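Local coordinates for putative branched-chain amino acid ABC transporter, periplasmic branched-chain amino acid-binding protein (Pseudomonas protegens Pf-5, PDB 4RU0), which probably captures branched-chain amino acids or related solutes in the periplasm and delivers them to an ABC transporter for uptake, at residues T86-K98 against P115-I129. Numbering follows the deposited sequence.
Sequences TAEKGIECYERFK and PAAYALSERAEVDKI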
ATOM      1  N   THR A  86     -10.802 -14.152   0.610  1.00 36.04           N
ATOM      2  CA  THR A  86     -11.301 -14.556  -0.705  1.00 44.32           C
ATOM      3  C   THR A  86     -12.167 -13.483  -1.362  1.00 41.73           C
ATOM      4  O   THR A  86     -12.735 -12.616  -0.692  1.00 43.46           O
ATOM      5  CB  THR A  86     -12.132 -15.853  -0.632  1.00 35.74           C
ATOM      6  OG1 THR A  86     -13.366 -15.597   0.049  1.00 53.96           O
ATOM      7  CG2 THR A  86     -11.361 -16.948   0.091  1.00 36.90           C
ATOM      8  N   ALA A  87     -12.272 -13.561  -2.683  1.00 38.49           N
ATOM      9  CA  ALA A  87     -13.070 -12.614  -3.451  1.00 32.33           C
ATOM     10  C   ALA A  87     -14.557 -12.842  -3.230  1.00 32.64           C
ATOM     11  O   ALA A  87     -15.334 -11.895  -3.154  1.00 44.42           O
ATOM     12  CB  ALA A  87     -12.731 -12.722  -4.944  1.00 31.40           C
ATOM     13  N   GLU A  88     -14.947 -14.110  -3.135  1.00 39.87           N
ATOM     14  CA  GLU A  88     -16.349 -14.483  -2.996  1.00 40.22           C
ATOM     15  C   GLU A  88     -16.981 -13.850  -1.761  1.00 34.32           C
ATOM     16  O   GLU A  88     -18.065 -13.262  -1.837  1.00 34.23           O
ATOM     17  CB  GLU A  88     -16.491 -16.007  -2.934  1.00 49.99           C
ATOM     18  CG  GLU A  88     -17.901 -16.491  -2.625  1.00 61.61           C
ATOM     19  CD  GLU A  88     -18.911 -16.054  -3.668  1.00 70.69           C
ATOM     20  OE1 GLU A  88     -18.566 -16.060  -4.871  1.00 74.24           O
ATOM     21  OE2 GLU A  88     -20.049 -15.704  -3.284  1.00 71.22           O
ATOM     22  N   LYS A  89     -16.295 -13.959  -0.628  1.00 35.19           N
ATOM     23  CA  LYS A  89     -16.829 -13.410   0.610  1.00 41.45           C
ATOM     24  C   LYS A  89     -16.586 -11.906   0.683  1.00 35.73           C
ATOM     25  O   LYS A  89     -17.409 -11.171   1.222  1.00 36.20           O
ATOM     26  CB  LYS A  89     -16.223 -14.122   1.818  1.00 45.85           C
ATOM     27  CG  LYS A  89     -16.483 -15.616   1.806  1.00 53.15           C
ATOM     28  CD  LYS A  89     -16.684 -16.173   3.201  1.00 60.40           C
ATOM     29  CE  LYS A  89     -17.096 -17.636   3.141  1.00 63.04           C
ATOM     30  NZ  LYS A  89     -17.482 -18.175   4.475  1.00 68.00           N
ATOM     31  N   GLY A  90     -15.465 -11.454   0.129  1.00 34.96           N
ATOM     32  CA  GLY A  90     -15.193 -10.032   0.009  1.00 34.48           C
ATOM     33  C   GLY A  90     -16.354  -9.301  -0.648  1.00 33.95           C
ATOM     34  O   GLY A  90     -16.814  -8.265  -0.164  1.00 34.31           O
ATOM     35  N   ILE A  91     -16.842  -9.869  -1.747  1.00 33.22           N
ATOM     36  CA  ILE A  91     -17.972  -9.323  -2.480  1.00 32.75           C
ATOM     37  C   ILE A  91     -19.239  -9.305  -1.631  1.00 33.72           C
ATOM     38  O   ILE A  91     -19.981  -8.317  -1.637  1.00 33.78           O
ATOM     39  CB  ILE A  91     -18.219 -10.125  -3.769  1.00 31.99           C
ATOM     40  CG1 ILE A  91     -17.125  -9.812  -4.791  1.00 34.00           C
ATOM     41  CG2 ILE A  91     -19.587  -9.822  -4.347  1.00 31.82           C
ATOM     42  CD1 ILE A  91     -17.121 -10.744  -6.001  1.00 30.48           C
ATOM     43  N   GLU A  92     -19.489 -10.390  -0.902  1.00 34.57           N
ATOM     44  CA  GLU A  92     -20.652 -10.453  -0.021  1.00 35.66           C
ATOM     45  C   GLU A  92     -20.579  -9.415   1.096  1.00 36.54           C
ATOM     46  O   GLU A  92     -21.599  -8.871   1.511  1.00 44.80           O
ATOM     47  CB  GLU A  92     -20.798 -11.845   0.588  1.00 46.38           C
ATOM     48  CG  GLU A  92     -21.128 -12.926  -0.424  1.00 56.42           C
ATOM     49  CD  GLU A  92     -21.145 -14.308   0.199  1.00 66.30           C
ATOM     50  OE1 GLU A  92     -20.997 -14.399   1.442  1.00 69.18           O
ATOM     51  OE2 GLU A  92     -21.301 -15.298  -0.552  1.00 67.68           O
ATOM     52  N   CYS A  93     -19.371  -9.151   1.583  1.00 36.65           N
ATOM     53  CA  CYS A  93     -19.180  -8.153   2.628  1.00 37.56           C
ATOM     54  C   CYS A  93     -19.512  -6.765   2.105  1.00 37.05           C
ATOM     55  O   CYS A  93     -20.209  -5.998   2.764  1.00 37.95           O
ATOM     56  CB  CYS A  93     -17.744  -8.195   3.167  1.00 37.77           C
ATOM     57  SG  CYS A  93     -17.484  -9.515   4.376  1.00 82.54           S
ATOM     58  N   TYR A  94     -19.026  -6.463   0.907  1.00 35.71           N
ATOM     59  CA  TYR A  94     -19.297  -5.188   0.265  1.00 35.19           C
ATOM     60  C   TYR A  94     -20.795  -4.976   0.089  1.00 40.20           C
ATOM     61  O   TYR A  94     -21.306  -3.891   0.357  1.00 36.03           O
ATOM     62  CB  TYR A  94     -18.589  -5.103  -1.086  1.00 33.76           C
ATOM     63  CG  TYR A  94     -19.073  -3.967  -1.962  1.00 36.77           C
ATOM     64  CD1 TYR A  94     -20.119  -4.154  -2.863  1.00 32.76           C
ATOM     65  CD2 TYR A  94     -18.482  -2.709  -1.892  1.00 33.21           C
ATOM     66  CE1 TYR A  94     -20.565  -3.122  -3.659  1.00 32.36           C
ATOM     67  CE2 TYR A  94     -18.920  -1.671  -2.693  1.00 32.81           C
ATOM     68  CZ  TYR A  94     -19.961  -1.888  -3.575  1.00 32.40           C
ATOM     69  OH  TYR A  94     -20.403  -0.867  -4.375  1.00 32.12           O
ATOM     70  N   GLU A  95     -21.494  -6.014  -0.365  1.00 35.27           N
ATOM     71  CA  GLU A  95     -22.932  -5.917  -0.596  1.00 35.58           C
ATOM     72  C   GLU A  95     -23.688  -5.768   0.715  1.00 37.13           C
ATOM     73  O   GLU A  95     -24.744  -5.140   0.758  1.00 43.00           O
ATOM     74  CB  GLU A  95     -23.444  -7.139  -1.362  1.00 35.08           C
ATOM     75  CG  GLU A  95     -22.952  -7.209  -2.798  1.00 33.69           C
ATOM     76  CD  GLU A  95     -23.551  -6.123  -3.682  1.00 43.79           C
ATOM     77  OE1 GLU A  95     -24.698  -5.696  -3.425  1.00 42.57           O
ATOM     78  OE2 GLU A  95     -22.875  -5.694  -4.637  1.00 32.25           O
ATOM     79  N   ARG A  96     -23.152  -6.351   1.782  1.00 37.96           N
ATOM     80  CA  ARG A  96     -23.770  -6.208   3.091  1.00 39.61           C
ATOM     81  C   ARG A  96     -23.600  -4.779   3.615  1.00 45.30           C
ATOM     82  O   ARG A  96     -24.499  -4.227   4.244  1.00 48.75           O
ATOM     83  CB  ARG A  96     -23.179  -7.216   4.075  1.00 40.44           C
ATOM     84  CG  ARG A  96     -23.298  -6.810   5.545  1.00 48.12           C
ATOM     85  CD  ARG A  96     -23.562  -8.000   6.462  1.00 52.53           C
ATOM     86  NE  ARG A  96     -22.595  -9.082   6.297  1.00 55.88           N
ATOM     87  CZ  ARG A  96     -22.809 -10.169   5.556  1.00 62.78           C
ATOM     88  NH1 ARG A  96     -23.957 -10.320   4.902  1.00 63.98           N
ATOM     89  NH2 ARG A  96     -21.871 -11.108   5.460  1.00 60.90           N
ATOM     90  N   PHE A  97     -22.453  -4.178   3.314  1.00 41.49           N
ATOM     91  CA  PHE A  97     -22.084  -2.888   3.880  1.00 40.18           C
ATOM     92  C   PHE A  97     -22.454  -1.678   3.025  1.00 39.62           C
ATOM     93  O   PHE A  97     -22.615  -0.579   3.555  1.00 44.26           O
ATOM     94  CB  PHE A  97     -20.576  -2.854   4.147  1.00 44.82           C
ATOM     95  CG  PHE A  97     -20.163  -3.575   5.396  1.00 46.35           C
ATOM     96  CD1 PHE A  97     -21.087  -3.848   6.392  1.00 48.25           C
ATOM     97  CD2 PHE A  97     -18.845  -3.971   5.577  1.00 40.86           C
ATOM     98  CE1 PHE A  97     -20.709  -4.507   7.548  1.00 51.46           C
ATOM     99  CE2 PHE A  97     -18.456  -4.629   6.732  1.00 50.21           C
ATOM    100  CZ  PHE A  97     -19.391  -4.898   7.718  1.00 53.16           C
ATOM    101  N   LYS A  98     -22.587  -1.868   1.714  1.00 38.23           N
ATOM    102  CA  LYS A  98     -22.725  -0.733   0.800  1.00 37.62           C
ATOM    103  C   LYS A  98     -23.928   0.173   1.112  1.00 43.07           C
ATOM    104  O   LYS A  98     -23.979   1.319   0.661  1.00 38.71           O
ATOM    105  CB  LYS A  98     -22.815  -1.220  -0.648  1.00 36.13           C
ATOM    106  CG  LYS A  98     -24.143  -1.851  -1.018  1.00 36.22           C
ATOM    107  CD  LYS A  98     -24.226  -2.120  -2.516  1.00 34.88           C
ATOM    108  CE  LYS A  98     -25.616  -2.606  -2.914  1.00 35.08           C
ATOM    109  NZ  LYS A  98     -25.656  -3.040  -4.337  1.00 51.31           N
ATOM    110  N   PRO A 115      -7.972  -9.635  -4.896  1.00 30.87           N
ATOM    111  CA  PRO A 115      -9.016 -10.258  -5.728  1.00 33.88           C
ATOM    112  C   PRO A 115     -10.407  -9.655  -5.514  1.00 37.49           C
ATOM    113  O   PRO A 115     -11.167  -9.495  -6.478  1.00 35.79           O
ATOM    114  CB  PRO A 115      -8.998 -11.726  -5.280  1.00 37.20           C
ATOM    115  CG  PRO A 115      -7.644 -11.928  -4.675  1.00 25.96           C
ATOM    116  CD  PRO A 115      -7.331 -10.625  -4.012  1.00 30.34           C
ATOM    117  N   ALA A 116     -10.740  -9.337  -4.266  1.00 24.23           N
ATOM    118  CA  ALA A 116     -12.015  -8.695  -3.970  1.00 32.55           C
ATOM    119  C   ALA A 116     -12.065  -7.312  -4.606  1.00 23.39           C
ATOM    120  O   ALA A 116     -13.058  -6.947  -5.222  1.00 23.34           O
ATOM    121  CB  ALA A 116     -12.238  -8.598  -2.466  1.00 24.44           C
ATOM    122  N   ALA A 117     -10.984  -6.552  -4.457  1.00 23.15           N
ATOM    123  CA  ALA A 117     -10.937  -5.189  -4.967  1.00 22.83           C
ATOM    124  C   ALA A 117     -11.086  -5.159  -6.482  1.00 28.37           C
ATOM    125  O   ALA A 117     -11.803  -4.320  -7.023  1.00 31.67           O
ATOM    126  CB  ALA A 117      -9.650  -4.512  -4.557  1.00 22.84           C
ATOM    127  N   TYR A 118     -10.397  -6.070  -7.159  1.00 22.99           N
ATOM    128  CA  TYR A 118     -10.473  -6.164  -8.605  1.00 23.38           C
ATOM    129  C   TYR A 118     -11.910  -6.439  -9.059  1.00 32.74           C
ATOM    130  O   TYR A 118     -12.417  -5.793  -9.972  1.00 32.69           O
ATOM    131  CB  TYR A 118      -9.539  -7.261  -9.113  1.00 23.88           C
ATOM    132  CG  TYR A 118      -9.280  -7.205 -10.599  1.00 30.88           C
ATOM    133  CD1 TYR A 118      -8.320  -6.343 -11.122  1.00 39.37           C
ATOM    134  CD2 TYR A 118      -9.982  -8.016 -11.479  1.00 28.63           C
ATOM    135  CE1 TYR A 118      -8.071  -6.287 -12.479  1.00 44.23           C
ATOM    136  CE2 TYR A 118      -9.737  -7.967 -12.852  1.00 33.10           C
ATOM    137  CZ  TYR A 118      -8.784  -7.099 -13.343  1.00 42.16           C
ATOM    138  OH  TYR A 118      -8.534  -7.041 -14.698  1.00 47.48           O
ATOM    139  N   ALA A 119     -12.563  -7.385  -8.397  1.00 26.55           N
ATOM    140  CA  ALA A 119     -13.909  -7.803  -8.773  1.00 29.13           C
ATOM    141  C   ALA A 119     -14.955  -6.730  -8.490  1.00 37.47           C
ATOM    142  O   ALA A 119     -15.985  -6.663  -9.164  1.00 40.94           O
ATOM    143  CB  ALA A 119     -14.278  -9.092  -8.048  1.00 26.04           C
ATOM    144  N   LEU A 120     -14.688  -5.887  -7.500  1.00 23.70           N
ATOM    145  CA  LEU A 120     -15.673  -4.907  -7.038  1.00 31.82           C
ATOM    146  C   LEU A 120     -15.661  -3.596  -7.818  1.00 23.89           C
ATOM    147  O   LEU A 120     -16.572  -2.788  -7.687  1.00 24.19           O
ATOM    148  CB  LEU A 120     -15.444  -4.595  -5.558  1.00 23.38           C
ATOM    149  CG  LEU A 120     -15.883  -5.617  -4.519  1.00 23.59           C
ATOM    150  CD1 LEU A 120     -15.440  -5.136  -3.143  1.00 23.65           C
ATOM    151  CD2 LEU A 120     -17.388  -5.804  -4.564  1.00 24.01           C
ATOM    152  N   SER A 121     -14.616  -3.389  -8.607  1.00 23.91           N
ATOM    153  CA  SER A 121     -14.367  -2.107  -9.255  1.00 24.30           C
ATOM    154  C   SER A 121     -15.551  -1.564 -10.057  1.00 31.02           C
ATOM    155  O   SER A 121     -15.917  -0.396  -9.920  1.00 26.98           O
ATOM    156  CB  SER A 121     -13.148  -2.222 -10.173  1.00 29.66           C
ATOM    157  OG  SER A 121     -12.911  -1.006 -10.862  1.00 33.11           O
ATOM    158  N   GLU A 122     -16.152  -2.406 -10.888  1.00 25.85           N
ATOM    159  CA  GLU A 122     -17.194  -1.938 -11.783  1.00 27.08           C
ATOM    160  C   GLU A 122     -18.483  -1.635 -11.031  1.00 34.45           C
ATOM    161  O   GLU A 122     -19.146  -0.632 -11.306  1.00 36.25           O
ATOM    162  CB  GLU A 122     -17.438  -2.958 -12.899  1.00 28.13           C
ATOM    163  CG  GLU A 122     -16.191  -3.207 -13.743  1.00 42.38           C
ATOM    164  CD  GLU A 122     -16.414  -4.190 -14.883  1.00 57.03           C
ATOM    165  OE1 GLU A 122     -16.423  -5.416 -14.631  1.00 67.90           O
ATOM    166  OE2 GLU A 122     -16.555  -3.739 -16.042  1.00 61.96           O
ATOM    167  N   ARG A 123     -18.839  -2.472 -10.066  1.00 32.64           N
ATOM    168  CA  ARG A 123     -20.097  -2.249  -9.368  1.00 36.77           C
ATOM    169  C   ARG A 123     -19.943  -1.171  -8.298  1.00 33.45           C
ATOM    170  O   ARG A 123     -20.927  -0.577  -7.861  1.00 34.50           O
ATOM    171  CB  ARG A 123     -20.641  -3.558  -8.778  1.00 33.17           C
ATOM    172  CG  ARG A 123     -20.026  -4.029  -7.485  1.00 28.52           C
ATOM    173  CD  ARG A 123     -20.833  -5.212  -6.934  1.00 30.36           C
ATOM    174  NE  ARG A 123     -20.668  -6.447  -7.710  1.00 26.12           N
ATOM    175  CZ  ARG A 123     -21.256  -7.606  -7.409  1.00 26.64           C
ATOM    176  NH1 ARG A 123     -22.061  -7.703  -6.359  1.00 26.68           N
ATOM    177  NH2 ARG A 123     -21.042  -8.679  -8.157  1.00 27.35           N
ATOM    178  N   ALA A 124     -18.704  -0.894  -7.907  1.00 25.46           N
ATOM    179  CA  ALA A 124     -18.431   0.216  -7.000  1.00 25.44           C
ATOM    180  C   ALA A 124     -18.695   1.551  -7.689  1.00 32.55           C
ATOM    181  O   ALA A 124     -19.170   2.497  -7.065  1.00 29.81           O
ATOM    182  CB  ALA A 124     -17.000   0.160  -6.494  1.00 32.46           C
ATOM    183  N   GLU A 125     -18.374   1.623  -8.976  1.00 26.92           N
ATOM    184  CA  GLU A 125     -18.628   2.824  -9.763  1.00 28.22           C
ATOM    185  C   GLU A 125     -20.128   3.079  -9.893  1.00 40.26           C
ATOM    186  O   GLU A 125     -20.588   4.211  -9.722  1.00 48.55           O
ATOM    187  CB  GLU A 125     -17.983   2.708 -11.146  1.00 40.16           C
ATOM    188  CG  GLU A 125     -18.172   3.939 -12.021  1.00 50.30           C
ATOM    189  CD  GLU A 125     -17.151   4.021 -13.149  1.00 62.46           C
ATOM    190  OE1 GLU A 125     -16.118   3.314 -13.082  1.00 64.72           O
ATOM    191  OE2 GLU A 125     -17.379   4.797 -14.103  1.00 66.90           O
ATOM    192  N   VAL A 126     -20.887   2.021 -10.178  1.00 33.58           N
ATOM    193  CA  VAL A 126     -22.343   2.124 -10.293  1.00 30.13           C
ATOM    194  C   VAL A 126     -22.986   2.565  -8.979  1.00 29.86           C
ATOM    195  O   VAL A 126     -23.943   3.341  -8.978  1.00 35.67           O
ATOM    196  CB  VAL A 126     -22.970   0.787 -10.733  1.00 30.19           C
ATOM    197  CG1 VAL A 126     -24.485   0.900 -10.809  1.00 31.33           C
ATOM    198  CG2 VAL A 126     -22.403   0.354 -12.072  1.00 32.04           C
ATOM    199  N   ASP A 127     -22.458   2.075  -7.859  1.00 29.39           N
ATOM    200  CA  ASP A 127     -23.035   2.378  -6.546  1.00 28.80           C
ATOM    201  C   ASP A 127     -22.506   3.691  -5.987  1.00 29.10           C
ATOM    202  O   ASP A 127     -22.896   4.109  -4.901  1.00 34.63           O
ATOM    203  CB  ASP A 127     -22.748   1.251  -5.545  1.00 27.54           C
ATOM    204  CG  ASP A 127     -23.267  -0.099  -6.011  1.00 39.73           C
ATOM    205  OD1 ASP A 127     -24.130  -0.141  -6.916  1.00 49.87           O
ATOM    206  OD2 ASP A 127     -22.817  -1.123  -5.457  1.00 35.68           O
ATOM    207  N   LYS A 128     -21.611   4.324  -6.737  1.00 37.52           N
ATOM    208  CA  LYS A 128     -20.934   5.548  -6.307  1.00 38.91           C
ATOM    209  C   LYS A 128     -20.294   5.393  -4.919  1.00 37.55           C
ATOM    210  O   LYS A 128     -20.509   6.209  -4.012  1.00 34.24           O
ATOM    211  CB  LYS A 128     -21.909   6.729  -6.343  1.00 31.70           C
ATOM    212  CG  LYS A 128     -22.396   7.036  -7.760  1.00 33.64           C
ATOM    213  CD  LYS A 128     -23.397   8.176  -7.803  1.00 34.69           C
ATOM    214  CE  LYS A 128     -23.773   8.512  -9.237  1.00 43.70           C
ATOM    215  NZ  LYS A 128     -24.792   9.594  -9.298  1.00 54.73           N
ATOM    216  N   ILE A 129     -19.502   4.335  -4.771  1.00 28.14           N
ATOM    217  CA  ILE A 129     -18.754   4.094  -3.547  1.00 37.20           C
ATOM    218  C   ILE A 129     -17.259   3.974  -3.843  1.00 34.21           C
ATOM    219  O   ILE A 129     -16.830   3.077  -4.565  1.00 27.51           O
ATOM    220  CB  ILE A 129     -19.238   2.828  -2.832  1.00 27.10           C
ATOM    221  CG1 ILE A 129     -20.709   2.977  -2.451  1.00 31.71           C
ATOM    222  CG2 ILE A 129     -18.384   2.560  -1.603  1.00 27.08           C
ATOM    223  CD1 ILE A 129     -21.212   1.913  -1.514  1.00 33.62           C
TER
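Tyr94 reaches from helix 87-97 across Leu120 to Asp127, and no other side chain here is covered so extensively by the opposite segment. With CG anti to the backbone N (chi1 166°), the ring leans over to the helix of 115-126. Leu120 CD2 lies 3.6 Å from Tyr94 CG, approaching the ring obliquely, while its CD1 touches Tyr94 CB. At the far end of the ring, Tyr94 OH donates to Asp127 OD2 at 2.7 Å. The bond uses the anti side of a carboxylate turned nearly coplanar with the ring, 13° apart.

Packing is closest toward the N-terminal ends of both helices. Ala87 and Ala116 bring their CA atoms to 4.1 Å, and Gly90, with no side chain, lets Ala116 CB rest on its CA. From there the axes splay at 50°, and larger residues fill the widening gap: Ile91 sets CD1 against Ala119 CB and CG1 against Leu120 CD2. Leu131 of strand 131-132 backs Leu120 and Ala124, and Tyr109 meets Tyr94 edge-to-face.

The partly exposed, solvent-facing side is held by charge pairing instead. Arg123 NH1 bonds Glu95 OE2 at 2.8 Å, nearly straight and within the guanidinium plane, yet it comes from above the carboxylate plane; Ile91 CG2 covers one guanidinium face. Lys98 NZ pairs with Glu95 OE1 at 3.0 Å and makes a long ion pair with Asp127.

In this periplasmic-binding-protein lobe, two neighbouring helices are thus joined by an apolar seam edged with charge. Lys98 and Arg123 probably offset the mutual repulsion of Glu95 OE2 and Asp127 OD2, 4.6 Å apart, which would help Asp127 remain an acceptor for the hydroxyl of the buried Tyr94.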